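Local structure of D-3-phosphoglycerate dehydrogenase-related protein (Vibrio cholerae, 4S1V) at residues E198-A203 against Q223-M228. The protein probably works as an NAD-dependent phosphoglycerate dehydrogenase of the D-isomer-specific 2-hydroxyacid dehydrogenase family. Residues are numbered along the deposited sequence; the frame is centred on the assembly and turned at random.
Sequences EFFAKA and QDLLAM
Phe200 lays one face of its ring on the side of Asp224, whose CB stands 3.7 Å from the ring centroid and only 8° off the normal, a CH-pi contact. Phe200 CG is anti to the carbonyl carbon, beside the backbone N (chi1 -81°), which sends the ring toward 223-228. There its CD2 comes within 3.1 Å of Asp224 O. The carboxylate plane of Asp224 is turned modestly from the ring, and OD2 takes a salt bridge from Lys196, at the start of the helix that carries Phe200, and a hydrogen bond from Thr221 N. Met228 approaches the same ring at its edge: CG lies 3.6 Å from Phe200 CD2. Its SD sits 5.0 Å from the centroid, a Met-aromatic contact. Nearer the backbone, Met228 CA makes a CA-H...O contact with Phe200 O, almost straight at 163°. Ala227 O packs by Ala201 CA at 3.6 Å. On the sheet side, Leu206 of strand 205-208 touches both Phe200 and Met228, while Trp153 of strand 150-153 also meets Phe200. Phe200 is thus the main apolar link between helix 196-202 and the end of helix 222-226 with the turn after it, against the parallel sheet, in keeping with the alpha/beta layering of the Rossmann-type NAD-binding domain.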
loop_
_atom_site.group_PDB
_atom_site.type_symbol
_atom_site.label_atom_id
_atom_site.label_comp_id
_atom_site.label_asym_id
_atom_site.label_seq_id
_atom_site.Cartn_x
_atom_site.Cartn_y
_atom_site.Cartn_z
ATOM N N GLU C 198 -5.804 31.111 20.565
ATOM C CA GLU C 198 -4.822 31.575 19.576
ATOM C C GLU C 198 -3.719 30.530 19.320
ATOM O O GLU C 198 -3.280 30.348 18.187
ATOM C CB GLU C 198 -4.205 32.915 20.008
ATOM C CG GLU C 198 -2.919 33.274 19.273
ATOM C CD GLU C 198 -2.403 34.669 19.587
ATOM O OE1 GLU C 198 -3.058 35.661 19.202
ATOM O OE2 GLU C 198 -1.323 34.776 20.198
ATOM N N PHE C 199 -3.282 29.856 20.381
ATOM C CA PHE C 199 -2.214 28.867 20.303
ATOM C C PHE C 199 -2.595 27.718 19.374
ATOM O O PHE C 199 -1.837 27.382 18.473
ATOM C CB PHE C 199 -1.846 28.367 21.711
ATOM C CG PHE C 199 -0.748 27.328 21.737
ATOM C CD1 PHE C 199 0.558 27.654 21.373
ATOM C CD2 PHE C 199 -1.019 26.027 22.158
ATOM C CE1 PHE C 199 1.564 26.695 21.417
ATOM C CE2 PHE C 199 -0.016 25.066 22.205
ATOM C CZ PHE C 199 1.275 25.398 21.830
ATOM N N PHE C 200 -3.779 27.137 19.567
ATOM C CA PHE C 200 -4.229 26.047 18.700
ATOM C C PHE C 200 -4.554 26.486 17.278
ATOM O O PHE C 200 -4.350 25.722 16.333
ATOM C CB PHE C 200 -5.393 25.266 19.326
ATOM C CG PHE C 200 -4.946 24.262 20.345
ATOM C CD1 PHE C 200 -4.655 24.654 21.643
ATOM C CD2 PHE C 200 -4.783 22.924 19.999
ATOM C CE1 PHE C 200 -4.214 23.733 22.587
ATOM C CE2 PHE C 200 -4.350 21.996 20.934
ATOM C CZ PHE C 200 -4.065 22.404 22.232
ATOM N N ALA C 201 -5.039 27.718 17.128
ATOM C CA ALA C 201 -5.374 28.248 15.807
ATOM C C ALA C 201 -4.140 28.500 14.933
ATOM O O ALA C 201 -4.178 28.258 13.726
ATOM C CB ALA C 201 -6.205 29.520 15.938
ATOM N N LYS C 202 -3.052 28.966 15.547
ATOM C CA LYS C 202 -1.891 29.470 14.803
ATOM C C LYS C 202 -0.725 28.485 14.640
ATOM O O LYS C 202 0.109 28.654 13.754
ATOM C CB LYS C 202 -1.388 30.785 15.417
ATOM C CG LYS C 202 -2.411 31.909 15.375
ATOM C CD LYS C 202 -1.816 33.240 15.809
ATOM C CE LYS C 202 -2.850 34.354 15.672
ATOM N NZ LYS C 202 -2.242 35.713 15.656
ATOM N N ALA C 203 -0.662 27.452 15.472
ATOM C CA ALA C 203 0.481 26.536 15.414
ATOM C C ALA C 203 0.383 25.633 14.190
ATOM O O ALA C 203 -0.672 25.068 13.928
ATOM C CB ALA C 203 0.574 25.711 16.684
ATOM N N GLN C 223 -12.217 19.889 21.397
ATOM C CA GLN C 223 -12.470 21.197 20.792
ATOM C C GLN C 223 -11.165 21.933 20.453
ATOM O O GLN C 223 -11.062 22.564 19.407
ATOM C CB GLN C 223 -13.396 22.041 21.687
ATOM C CG GLN C 223 -14.827 21.497 21.807
ATOM C CD GLN C 223 -15.036 20.472 22.937
ATOM O OE1 GLN C 223 -14.143 19.678 23.281
ATOM N NE2 GLN C 223 -16.240 20.480 23.510
ATOM N N ASP C 224 -10.165 21.824 21.325
ATOM C CA ASP C 224 -8.833 22.375 21.057
ATOM C C ASP C 224 -8.208 21.755 19.802
ATOM O O ASP C 224 -7.688 22.471 18.951
ATOM C CB ASP C 224 -7.895 22.167 22.250
ATOM C CG ASP C 224 -8.344 22.909 23.504
ATOM O OD1 ASP C 224 -9.006 23.967 23.391
ATOM O OD2 ASP C 224 -8.009 22.427 24.610
ATOM N N LEU C 225 -8.253 20.424 19.697
ATOM C CA LEU C 225 -7.744 19.743 18.502
ATOM C C LEU C 225 -8.478 20.187 17.239
ATOM O O LEU C 225 -7.849 20.404 16.198
ATOM C CB LEU C 225 -7.824 18.222 18.647
ATOM C CG LEU C 225 -7.068 17.572 19.807
ATOM C CD1 LEU C 225 -7.313 16.074 19.801
ATOM C CD2 LEU C 225 -5.571 17.873 19.762
ATOM N N LEU C 226 -9.799 20.342 17.338
ATOM C CA LEU C 226 -10.630 20.697 16.175
ATOM C C LEU C 226 -10.391 22.122 15.677
ATOM O O LEU C 226 -10.670 22.432 14.515
ATOM C CB LEU C 226 -12.118 20.475 16.474
ATOM C CG LEU C 226 -12.565 19.013 16.597
ATOM C CD1 LEU C 226 -13.886 18.915 17.347
ATOM C CD2 LEU C 226 -12.651 18.357 15.225
ATOM N N ALA C 227 -9.859 22.970 16.555
ATOM C CA ALA C 227 -9.534 24.350 16.214
ATOM C C ALA C 227 -8.184 24.477 15.509
ATOM O O ALA C 227 -7.757 25.586 15.189
ATOM C CB ALA C 227 -9.571 25.229 17.462
ATOM N N MET C 228 -7.516 23.347 15.265
ATOM C CA MET C 228 -6.189 23.369 14.642
ATOM C C MET C 228 -6.289 23.476 13.120
ATOM O O MET C 228 -7.333 23.169 12.543
ATOM C CB MET C 228 -5.366 22.134 15.051
ATOM C CG MET C 228 -4.844 22.187 16.486
ATOM S SD MET C 228 -3.954 20.722 17.058
ATOM C CE MET C 228 -2.422 20.889 16.141
#